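Local coordinates for protein type C neurotoxin (Clostridium botulinum, PDB 3PME) that probably binds gangliosides and membrane phospholipid at the neuronal surface, being the receptor-binding domain of a botulinum C/D mosaic neurotoxin, at residues Asn138-Val143 with Trp194-Asn199; Leu123-Ser128 with Leu155-Glu160; Trp227-Lys232 with Phe405-Pro410. All coordinates share one frame; numbering follows the deposited sequence.

Contact 1 of 3, residues Asn138-Val143 with Trp194-Asn199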
loop_
_atom_site.group_PDB
_atom_site.type_symbol
_atom_site.label_atom_id
_atom_site.label_comp_id
_atom_site.label_asym_id
_atom_site.label_seq_id
_atom_site.Cartn_x
_atom_site.Cartn_y
_atom_site.Cartn_z
ATOM N N ASN A 138 -5.747 -6.623 0.070
ATOM C CA ASN A 138 -6.104 -5.275 -0.373
ATOM C C ASN A 138 -5.009 -4.223 -0.231
ATOM O O ASN A 138 -5.299 -3.018 -0.179
ATOM C CB ASN A 138 -7.388 -4.771 0.310
ATOM C CG ASN A 138 -8.019 -3.616 -0.441
ATOM O OD1 ASN A 138 -8.122 -3.656 -1.672
ATOM N ND2 ASN A 138 -8.473 -2.592 0.295
ATOM N N LYS A 139 -3.756 -4.664 -0.169
ATOM C CA LYS A 139 -2.625 -3.748 -0.101
ATOM C C LYS A 139 -1.847 -3.843 -1.400
ATOM O O LYS A 139 -1.693 -4.930 -1.949
ATOM C CB LYS A 139 -1.697 -4.099 1.069
ATOM C CG LYS A 139 -2.360 -3.969 2.416
ATOM C CD LYS A 139 -1.396 -4.252 3.542
ATOM C CE LYS A 139 -2.127 -4.193 4.881
ATOM N NZ LYS A 139 -1.304 -4.789 5.966
ATOM N N TRP A 140 -1.389 -2.712 -1.914
ATOM C CA TRP A 140 -0.500 -2.751 -3.077
ATOM C C TRP A 140 0.787 -3.471 -2.712
ATOM O O TRP A 140 1.433 -3.113 -1.732
ATOM C CB TRP A 140 -0.110 -1.344 -3.487
ATOM C CG TRP A 140 -1.197 -0.522 -4.122
ATOM C CD1 TRP A 140 -1.954 0.451 -3.528
ATOM C CD2 TRP A 140 -1.617 -0.578 -5.487
ATOM N NE1 TRP A 140 -2.819 1.003 -4.447
ATOM C CE2 TRP A 140 -2.621 0.398 -5.660
ATOM C CE3 TRP A 140 -1.228 -1.350 -6.588
ATOM C CZ2 TRP A 140 -3.262 0.603 -6.884
ATOM C CZ3 TRP A 140 -1.851 -1.133 -7.802
ATOM C CH2 TRP A 140 -2.856 -0.168 -7.940
ATOM N N PHE A 141 1.173 -4.469 -3.507
ATOM C CA PHE A 141 2.526 -5.017 -3.390
ATOM C C PHE A 141 3.164 -5.163 -4.765
ATOM O O PHE A 141 2.463 -5.275 -5.770
ATOM C CB PHE A 141 2.582 -6.313 -2.559
ATOM C CG PHE A 141 1.769 -7.455 -3.110
ATOM C CD1 PHE A 141 0.428 -7.595 -2.787
ATOM C CD2 PHE A 141 2.368 -8.454 -3.881
ATOM C CE1 PHE A 141 -0.319 -8.667 -3.261
ATOM C CE2 PHE A 141 1.637 -9.540 -4.355
ATOM C CZ PHE A 141 0.289 -9.653 -4.045
ATOM N N PHE A 142 4.489 -5.100 -4.787
ATOM C CA PHE A 142 5.266 -5.104 -6.029
ATOM C C PHE A 142 5.719 -6.525 -6.374
ATOM O O PHE A 142 6.372 -7.208 -5.571
ATOM C CB PHE A 142 6.467 -4.171 -5.885
ATOM C CG PHE A 142 7.338 -4.103 -7.110
ATOM C CD1 PHE A 142 6.803 -3.731 -8.337
ATOM C CD2 PHE A 142 8.694 -4.394 -7.024
ATOM C CE1 PHE A 142 7.607 -3.661 -9.474
ATOM C CE2 PHE A 142 9.502 -4.319 -8.147
ATOM C CZ PHE A 142 8.959 -3.952 -9.373
ATOM N N VAL A 143 5.358 -6.958 -7.573
ATOM C CA VAL A 143 5.696 -8.302 -8.040
ATOM C C VAL A 143 6.752 -8.213 -9.125
ATOM O O VAL A 143 6.710 -7.323 -9.986
ATOM C CB VAL A 143 4.452 -9.020 -8.610
ATOM C CG1 VAL A 143 4.820 -10.393 -9.207
ATOM C CG2 VAL A 143 3.377 -9.162 -7.530
ATOM N N TRP A 194 -6.629 -4.215 -8.667
ATOM C CA TRP A 194 -5.966 -3.136 -9.381
ATOM C C TRP A 194 -4.571 -3.609 -9.714
ATOM O O TRP A 194 -3.952 -4.322 -8.924
ATOM C CB TRP A 194 -5.833 -1.888 -8.498
ATOM C CG TRP A 194 -7.110 -1.228 -8.066
ATOM C CD1 TRP A 194 -7.626 -0.069 -8.558
ATOM C CD2 TRP A 194 -8.000 -1.652 -7.014
ATOM N NE1 TRP A 194 -8.791 0.253 -7.894
ATOM C CE2 TRP A 194 -9.042 -0.698 -6.942
ATOM C CE3 TRP A 194 -8.015 -2.732 -6.125
ATOM C CZ2 TRP A 194 -10.098 -0.804 -6.032
ATOM C CZ3 TRP A 194 -9.066 -2.837 -5.217
ATOM C CH2 TRP A 194 -10.096 -1.870 -5.180
ATOM N N ILE A 195 -4.076 -3.186 -10.872
ATOM C CA ILE A 195 -2.685 -3.407 -11.257
ATOM C C ILE A 195 -2.109 -2.052 -11.645
ATOM O O ILE A 195 -2.832 -1.190 -12.150
ATOM C CB ILE A 195 -2.599 -4.376 -12.445
ATOM C CG1 ILE A 195 -2.954 -5.791 -11.977
ATOM C CG2 ILE A 195 -1.188 -4.368 -13.079
ATOM C CD1 ILE A 195 -3.191 -6.769 -13.117
ATOM N N ARG A 196 -0.826 -1.836 -11.406
ATOM C CA ARG A 196 -0.188 -0.632 -11.941
ATOM C C ARG A 196 1.229 -0.890 -12.423
ATOM O O ARG A 196 1.892 -1.822 -11.978
ATOM C CB ARG A 196 -0.206 0.519 -10.931
ATOM C CG ARG A 196 0.889 0.441 -9.854
ATOM C CD ARG A 196 0.751 1.664 -8.973
ATOM N NE ARG A 196 1.932 1.978 -8.179
ATOM C CZ ARG A 196 2.080 1.641 -6.908
ATOM N NH1 ARG A 196 1.136 0.943 -6.281
ATOM N NH2 ARG A 196 3.162 2.019 -6.250
ATOM N N ASP A 197 1.682 -0.037 -13.329
ATOM C CA ASP A 197 3.053 -0.039 -13.820
ATOM C C ASP A 197 3.464 -1.397 -14.395
ATOM O O ASP A 197 4.528 -1.928 -14.082
ATOM C CB ASP A 197 4.024 0.440 -12.732
ATOM C CG ASP A 197 3.763 1.878 -12.312
ATOM O OD1 ASP A 197 4.042 2.789 -13.117
ATOM O OD2 ASP A 197 3.281 2.093 -11.188
ATOM N N PHE A 198 2.618 -1.944 -15.254
ATOM C CA PHE A 198 2.930 -3.231 -15.871
ATOM C C PHE A 198 4.036 -3.102 -16.929
ATOM O O PHE A 198 3.892 -2.331 -17.893
ATOM C CB PHE A 198 1.694 -3.875 -16.491
ATOM C CG PHE A 198 1.937 -5.287 -16.940
ATOM C CD1 PHE A 198 2.367 -5.552 -18.235
ATOM C CD2 PHE A 198 1.762 -6.335 -16.058
ATOM C CE1 PHE A 198 2.618 -6.851 -18.647
ATOM C CE2 PHE A 198 2.010 -7.647 -16.458
ATOM C CZ PHE A 198 2.442 -7.904 -17.755
ATOM N N ASN A 199 5.121 -3.859 -16.732
ATOM C CA ASN A 199 6.305 -3.832 -17.600
ATOM C C ASN A 199 6.780 -5.236 -17.947
ATOM O O ASN A 199 6.726 -6.145 -17.116
ATOM C CB ASN A 199 7.479 -3.143 -16.897
ATOM C CG ASN A 199 7.288 -1.650 -16.768
ATOM O OD1 ASN A 199 6.792 -1.008 -17.678
ATOM N ND2 ASN A 199 7.715 -1.089 -15.642
#
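Cation-pi and CH-pi contacts carry the meeting of Asn-138-Val-143 with strand residues Trp-194-Asn-199. Arg-196 sets out from the crowded first-torsion position, CG between the backbone N and the carbonyl carbon (chi1 80°), and then runs extended to NE across one face of the Trp-140 indole. Its CD stands 4.3 Å from the centroid of the six-membered ring of Trp-140, and its CZ follows at 4.8 Å. The guanidinium does not lie flat on the indole: the planes are 78° apart, and NH1 comes to 3.2 Å from Trp-140 CD2, beside the CD2-CE3 bond and off the ring centre.

Apolar contact comes next. The Trp-140 ring presents CH2 to Trp-194 CB at 3.5 Å, while the two indoles meet obliquely. A backbone atom, the carbonyl carbon of Ile-195, lies at the Trp-140 edge.

The polar groups are held mainly from outside. Arg-196 NE makes a weak salt-bridged bond to Asp-197 OD2 (3.3 Å), whereas NH2 donates to Gln-217 O on helix 207-218. Trp-140 NE1 binds Asn-229 OD1, and Asn-138 OD1, 3.8 Å from Trp-194 CZ3, accepts from Lys-76 NZ. With Arg-196 over one face and Asn-229 gripping NE1, the buried Trp-140 bridges strand 193-201 and a loop of the C-terminal region. The arrangement belongs to the concanavalin-like jelly-roll, where strand 68-77 pairs with both 141-148 and 193-201.

Contact 2 of 3, residues Leu123-Ser128 with Leu155-Glu160; sequences LIFDYS and LYINGE
One face of the Phe-125 ring is occupied by Ile-157, whose CG1 stands almost exactly over the ring centre, 3.6 Å from the centroid of Phe-125 and only 8° off the ring normal. This CH-pi contact joins the two sheets of the concanavalin-like beta-sandwich: strand 120-126 belongs to the five-strand antiparallel sheet and strand 152-157 to the larger one. The short strand segments run at 24° to each other with their axes 8.5 Å apart, and no hydrogen bond links them; side chains bridge the interval, packing on one another and on the opposite backbone.

Phe-125 and Ile-157 reach toward each other tip to tip. The ring is placed by CG lying anti to the backbone N (chi1 178°), and Ile-157 turns its CG1 branch beside its own backbone N. From there CD1 drops toward one side of the ring, 3.8 Å from Phe-125 CD2, while CG2 approaches the CE2-CZ side, so CG1 is centred on the face, with CD1 and CG2 on the same side nearer the rim.

The next layer is purely aliphatic. Leu-155, with CG anti to its backbone N, sends CD2 to Phe-125 CB at 3.6 Å; its CD1 packs on Val-143, and the side chain also touches Ile-145, both of strand 141-148. Leu-123 and Leu-155 slide past each other in opposite directions, so that the branch of Leu-123 meets the root of Leu-155 instead of its tip.

Beyond Ile-157 the chain reverses through a type I' turn to Glu-160, closing the hairpin with strand 160-166; Gly-159 has a positive phi within it. At the opposite end of the contact, Leu-123 CD1 lies 3.8 Å from both N and CB of Leu-155.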
loop_
_atom_site.group_PDB
_atom_site.type_symbol
_atom_site.label_atom_id
_atom_site.label_comp_id
_atom_site.label_asym_id
_atom_site.label_seq_id
_atom_site.Cartn_x
_atom_site.Cartn_y
_atom_site.Cartn_z
ATOM N N LEU A 123 5.045 -20.563 -9.797
ATOM C CA LEU A 123 5.532 -19.864 -8.617
ATOM C C LEU A 123 4.285 -19.445 -7.869
ATOM O O LEU A 123 3.373 -18.887 -8.463
ATOM C CB LEU A 123 6.318 -18.621 -9.019
ATOM C CG LEU A 123 7.626 -18.880 -9.771
ATOM C CD1 LEU A 123 8.063 -17.594 -10.477
ATOM C CD2 LEU A 123 8.674 -19.354 -8.767
ATOM N N ILE A 124 4.253 -19.717 -6.572
ATOM C CA ILE A 124 3.071 -19.442 -5.772
ATOM C C ILE A 124 3.468 -18.630 -4.551
ATOM O O ILE A 124 4.444 -18.944 -3.872
ATOM C CB ILE A 124 2.379 -20.747 -5.341
ATOM C CG1 ILE A 124 2.034 -21.597 -6.565
ATOM C CG2 ILE A 124 1.094 -20.439 -4.570
ATOM C CD1 ILE A 124 1.633 -23.033 -6.224
ATOM N N PHE A 125 2.721 -17.568 -4.283
ATOM C CA PHE A 125 2.983 -16.751 -3.108
ATOM C C PHE A 125 1.689 -16.493 -2.346
ATOM O O PHE A 125 0.715 -15.960 -2.898
ATOM C CB PHE A 125 3.628 -15.425 -3.511
ATOM C CG PHE A 125 3.891 -14.496 -2.361
ATOM C CD1 PHE A 125 4.862 -14.799 -1.415
ATOM C CD2 PHE A 125 3.160 -13.322 -2.215
ATOM C CE1 PHE A 125 5.111 -13.940 -0.360
ATOM C CE2 PHE A 125 3.395 -12.464 -1.141
ATOM C CZ PHE A 125 4.367 -12.772 -0.216
ATOM N N ASP A 126 1.687 -16.869 -1.071
ATOM C CA ASP A 126 0.547 -16.626 -0.192
ATOM C C ASP A 126 0.587 -15.186 0.313
ATOM O O ASP A 126 1.253 -14.878 1.303
ATOM C CB ASP A 126 0.607 -17.606 0.982
ATOM C CG ASP A 126 -0.556 -17.456 1.948
ATOM O OD1 ASP A 126 -1.369 -16.527 1.790
ATOM O OD2 ASP A 126 -0.651 -18.283 2.886
ATOM N N TYR A 127 -0.132 -14.299 -0.366
ATOM C CA TYR A 127 -0.104 -12.900 0.021
ATOM C C TYR A 127 -1.133 -12.629 1.114
ATOM O O TYR A 127 -1.029 -11.623 1.797
ATOM C CB TYR A 127 -0.329 -11.977 -1.192
ATOM C CG TYR A 127 -1.732 -12.051 -1.721
ATOM C CD1 TYR A 127 -2.734 -11.250 -1.187
ATOM C CD2 TYR A 127 -2.067 -12.923 -2.742
ATOM C CE1 TYR A 127 -4.038 -11.323 -1.657
ATOM C CE2 TYR A 127 -3.369 -13.015 -3.210
ATOM C CZ TYR A 127 -4.348 -12.207 -2.664
ATOM O OH TYR A 127 -5.623 -12.307 -3.137
ATOM N N SER A 128 -2.087 -13.543 1.297
ATOM C CA SER A 128 -3.194 -13.316 2.241
ATOM C C SER A 128 -2.817 -13.588 3.694
ATOM O O SER A 128 -3.172 -12.823 4.590
ATOM C CB SER A 128 -4.388 -14.195 1.873
ATOM O OG SER A 128 -5.458 -14.025 2.798
ATOM N N LEU A 155 10.314 -15.584 -8.243
ATOM C CA LEU A 155 9.288 -14.638 -7.825
ATOM C C LEU A 155 9.805 -13.737 -6.719
ATOM O O LEU A 155 10.230 -14.214 -5.657
ATOM C CB LEU A 155 8.067 -15.406 -7.325
ATOM C CG LEU A 155 6.960 -14.539 -6.727
ATOM C CD1 LEU A 155 6.504 -13.515 -7.740
ATOM C CD2 LEU A 155 5.814 -15.437 -6.323
ATOM N N TYR A 156 9.755 -12.429 -6.979
ATOM C CA TYR A 156 10.166 -11.406 -6.020
ATOM C C TYR A 156 8.931 -10.649 -5.566
ATOM O O TYR A 156 8.068 -10.343 -6.379
ATOM C CB TYR A 156 11.116 -10.398 -6.664
ATOM C CG TYR A 156 12.469 -10.977 -7.006
ATOM C CD1 TYR A 156 12.625 -11.805 -8.109
ATOM C CD2 TYR A 156 13.582 -10.696 -6.230
ATOM C CE1 TYR A 156 13.862 -12.342 -8.430
ATOM C CE2 TYR A 156 14.837 -11.250 -6.541
ATOM C CZ TYR A 156 14.955 -12.062 -7.651
ATOM O OH TYR A 156 16.180 -12.624 -7.981
ATOM N N ILE A 157 8.867 -10.370 -4.269
ATOM C CA ILE A 157 7.802 -9.540 -3.688
ATOM C C ILE A 157 8.455 -8.362 -2.984
ATOM O O ILE A 157 9.278 -8.537 -2.076
ATOM C CB ILE A 157 6.924 -10.330 -2.685
ATOM C CG1 ILE A 157 6.243 -11.517 -3.371
ATOM C CG2 ILE A 157 5.884 -9.386 -2.023
ATOM C CD1 ILE A 157 5.261 -11.105 -4.475
ATOM N N ASN A 158 8.088 -7.158 -3.412
ATOM C CA ASN A 158 8.677 -5.944 -2.871
ATOM C C ASN A 158 10.209 -5.996 -2.883
ATOM O O ASN A 158 10.880 -5.591 -1.928
ATOM C CB ASN A 158 8.119 -5.655 -1.474
ATOM C CG ASN A 158 6.636 -5.339 -1.505
ATOM O OD1 ASN A 158 6.121 -4.887 -2.519
ATOM N ND2 ASN A 158 5.946 -5.588 -0.403
ATOM N N GLY A 159 10.757 -6.548 -3.966
ATOM C CA GLY A 159 12.194 -6.529 -4.172
ATOM C C GLY A 159 12.947 -7.665 -3.501
ATOM O O GLY A 159 14.176 -7.707 -3.534
ATOM N N GLU A 160 12.216 -8.591 -2.898
ATOM C CA GLU A 160 12.852 -9.684 -2.158
ATOM C C GLU A 160 12.461 -11.029 -2.743
ATOM O O GLU A 160 11.280 -11.321 -2.930
ATOM C CB GLU A 160 12.460 -9.622 -0.678
ATOM C CG GLU A 160 12.901 -8.339 0.021
ATOM C CD GLU A 160 12.644 -8.379 1.512
ATOM O OE1 GLU A 160 11.564 -8.858 1.911
ATOM O OE2 GLU A 160 13.535 -7.955 2.282
#

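Contact 3 of 3, residues Trp227-Lys232 with Phe405-Pro410; sequences WGNPLK and FISRDP
Residues Trp-227-Lys-232 and Phe-405-Pro-410 bring a loop after helix 207-218 against strand 403-406 and the residues that follow it, closing the C-terminal beta-trefoil region near its junction with the jelly-roll. Packing is tightest round the Trp-227 indole. Its NE1 donates to Ser-407 O at 3.0 Å, a nearly straight bond (165°) with the acceptor in the ring plane, although the N-H arrives from above the carbonyl plane. Asp-409 CB sits over one face, 3.7 Å from the centroid of the five-membered ring of Trp-227. That placement, with Asp-409 CG anti to its backbone N, carries the carboxylate past the ring to Asn-229. OD2 forms a salt bridge with Lys-76 and accepts from Gly-411 N and Asn-138 ND2, so this buried charge is probably well compensated. Ser-407 OG is held by Asp-225 OD2.

Leu-231 and Phe-405 make a close, apolar contact: Leu-231 CD1 comes to 3.5 Å from Phe-405 CB, the side chains crossing obliquely, with CD2 over one face of the ring. Looser is Ile-406 CG2, 4.0 Å from Trp-227 CZ2. The solvent side belongs to the exposed Arg-408, which points away, and Pro-410. Asn-229 OD1 accepts from Trp-140 NE1; its amide plane and the Asp-409 carboxylate are only 15° apart but offset, so Asn-229 ND2 donates to Asp-409 OD1 at 3.0 Å from above the carboxylate plane.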
loop_
_atom_site.group_PDB
_atom_site.type_symbol
_atom_site.label_atom_id
_atom_site.label_comp_id
_atom_site.label_asym_id
_atom_site.label_seq_id
_atom_site.Cartn_x
_atom_site.Cartn_y
_atom_site.Cartn_z
ATOM N N TRP A 227 -3.337 0.895 2.899
ATOM C CA TRP A 227 -3.404 0.003 1.738
ATOM C C TRP A 227 -2.271 0.241 0.748
ATOM O O TRP A 227 -2.166 -0.469 -0.253
ATOM C CB TRP A 227 -4.721 0.250 0.990
ATOM C CG TRP A 227 -5.892 0.323 1.913
ATOM C CD1 TRP A 227 -6.613 1.441 2.243
ATOM C CD2 TRP A 227 -6.464 -0.757 2.650
ATOM N NE1 TRP A 227 -7.601 1.113 3.137
ATOM C CE2 TRP A 227 -7.536 -0.230 3.401
ATOM C CE3 TRP A 227 -6.166 -2.122 2.757
ATOM C CZ2 TRP A 227 -8.315 -1.026 4.239
ATOM C CZ3 TRP A 227 -6.945 -2.914 3.586
ATOM C CH2 TRP A 227 -8.007 -2.359 4.320
ATOM N N GLY A 228 -1.449 1.255 0.992
ATOM C CA GLY A 228 -0.435 1.654 0.025
ATOM C C GLY A 228 -0.851 2.691 -1.016
ATOM O O GLY A 228 -0.102 2.979 -1.949
ATOM N N ASN A 229 -2.048 3.252 -0.864
ATOM C CA ASN A 229 -2.502 4.355 -1.711
ATOM C C ASN A 229 -1.848 5.653 -1.230
ATOM O O ASN A 229 -1.458 5.760 -0.065
ATOM C CB ASN A 229 -4.016 4.569 -1.577
ATOM C CG ASN A 229 -4.830 3.314 -1.809
ATOM O OD1 ASN A 229 -4.586 2.557 -2.748
ATOM N ND2 ASN A 229 -5.836 3.102 -0.959
ATOM N N PRO A 230 -1.766 6.672 -2.101
ATOM C CA PRO A 230 -1.301 7.974 -1.606
ATOM C C PRO A 230 -2.203 8.509 -0.501
ATOM O O PRO A 230 -3.440 8.452 -0.622
ATOM C CB PRO A 230 -1.396 8.868 -2.846
ATOM C CG PRO A 230 -1.181 7.881 -3.993
ATOM C CD PRO A 230 -1.952 6.671 -3.560
ATOM N N LEU A 231 -1.577 9.017 0.555
ATOM C CA LEU A 231 -2.287 9.693 1.642
ATOM C C LEU A 231 -2.686 11.066 1.128
ATOM O O LEU A 231 -1.927 11.696 0.387
ATOM C CB LEU A 231 -1.366 9.804 2.862
ATOM C CG LEU A 231 -2.071 10.057 4.196
ATOM C CD1 LEU A 231 -2.743 8.770 4.688
ATOM C CD2 LEU A 231 -1.077 10.567 5.215
ATOM N N LYS A 232 -3.885 11.519 1.491
ATOM C CA LYS A 232 -4.401 12.787 0.984
ATOM C C LYS A 232 -4.921 13.665 2.101
ATOM O O LYS A 232 -5.459 13.184 3.090
ATOM C CB LYS A 232 -5.545 12.546 0.003
ATOM C CG LYS A 232 -5.149 11.787 -1.267
ATOM C CD LYS A 232 -6.374 11.372 -2.083
ATOM C CE LYS A 232 -7.178 10.292 -1.363
ATOM N NZ LYS A 232 -8.298 9.755 -2.204
ATOM N N PHE A 405 -2.710 4.932 8.525
ATOM C CA PHE A 405 -3.938 5.683 8.306
ATOM C C PHE A 405 -4.873 4.849 7.449
ATOM O O PHE A 405 -4.622 4.627 6.253
ATOM C CB PHE A 405 -3.611 7.019 7.644
ATOM C CG PHE A 405 -2.774 7.921 8.508
ATOM C CD1 PHE A 405 -3.375 8.783 9.403
ATOM C CD2 PHE A 405 -1.385 7.888 8.439
ATOM C CE1 PHE A 405 -2.609 9.606 10.224
ATOM C CE2 PHE A 405 -0.615 8.703 9.256
ATOM C CZ PHE A 405 -1.231 9.572 10.144
ATOM N N ILE A 406 -5.960 4.377 8.056
ATOM C CA ILE A 406 -6.838 3.467 7.334
ATOM C C ILE A 406 -7.977 4.219 6.685
ATOM O O ILE A 406 -8.845 4.739 7.376
ATOM C CB ILE A 406 -7.415 2.377 8.247
ATOM C CG1 ILE A 406 -6.292 1.629 8.970
ATOM C CG2 ILE A 406 -8.258 1.409 7.425
ATOM C CD1 ILE A 406 -6.818 0.628 9.988
ATOM N N SER A 407 -7.970 4.276 5.359
ATOM C CA SER A 407 -9.076 4.864 4.611
ATOM C C SER A 407 -10.156 3.811 4.357
ATOM O O SER A 407 -9.872 2.598 4.310
ATOM C CB SER A 407 -8.561 5.393 3.280
ATOM O OG SER A 407 -7.874 4.339 2.590
ATOM N N ARG A 408 -11.393 4.264 4.177
ATOM C CA ARG A 408 -12.436 3.376 3.691
ATOM C C ARG A 408 -12.198 3.174 2.206
ATOM O O ARG A 408 -12.402 4.071 1.391
ATOM C CB ARG A 408 -13.820 3.955 3.981
ATOM C CG ARG A 408 -14.065 4.068 5.479
ATOM C CD ARG A 408 -15.517 4.374 5.787
ATOM N NE ARG A 408 -16.371 3.209 5.573
ATOM C CZ ARG A 408 -16.964 2.528 6.550
ATOM N NH1 ARG A 408 -16.803 2.898 7.814
ATOM N NH2 ARG A 408 -17.724 1.481 6.259
ATOM N N ASP A 409 -11.702 1.992 1.871
ATOM C CA ASP A 409 -11.249 1.697 0.520
ATOM C C ASP A 409 -12.218 0.686 -0.097
ATOM O O ASP A 409 -12.694 -0.208 0.592
ATOM C CB ASP A 409 -9.821 1.124 0.606
ATOM C CG ASP A 409 -9.222 0.811 -0.757
ATOM O OD1 ASP A 409 -8.476 1.654 -1.315
ATOM O OD2 ASP A 409 -9.503 -0.279 -1.259
ATOM N N PRO A 410 -12.526 0.823 -1.401
ATOM C CA PRO A 410 -13.531 -0.058 -2.010
ATOM C C PRO A 410 -13.108 -1.535 -2.031
ATOM O O PRO A 410 -13.959 -2.413 -2.203
ATOM C CB PRO A 410 -13.663 0.479 -3.441
ATOM C CG PRO A 410 -12.416 1.249 -3.685
ATOM C CD PRO A 410 -12.003 1.814 -2.348
#

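Overall arrangement
Contacts 1 and 2 share the jelly-roll: strands 141-148 and 152-157 are neighbours in one sheet, the contact centres are 12 Å apart, and Phe-142 O probably accepts a hydrogen bond from Asn-158 N (2.8 Å). Contact 3 lies in the trefoil half, yet touches contact 1 directly. There Trp-140 N meets Trp-227 O at 2.9 Å, a probable hydrogen bond, and Asn-138 O packs against Trp-227 CE3, so contacts 1 and 3 together form part of the seam between the two halves of the receptor-binding domain. Contact 2 stands apart from contact 3, with nearest atoms about 10 Å apart and centres about 22 Å apart.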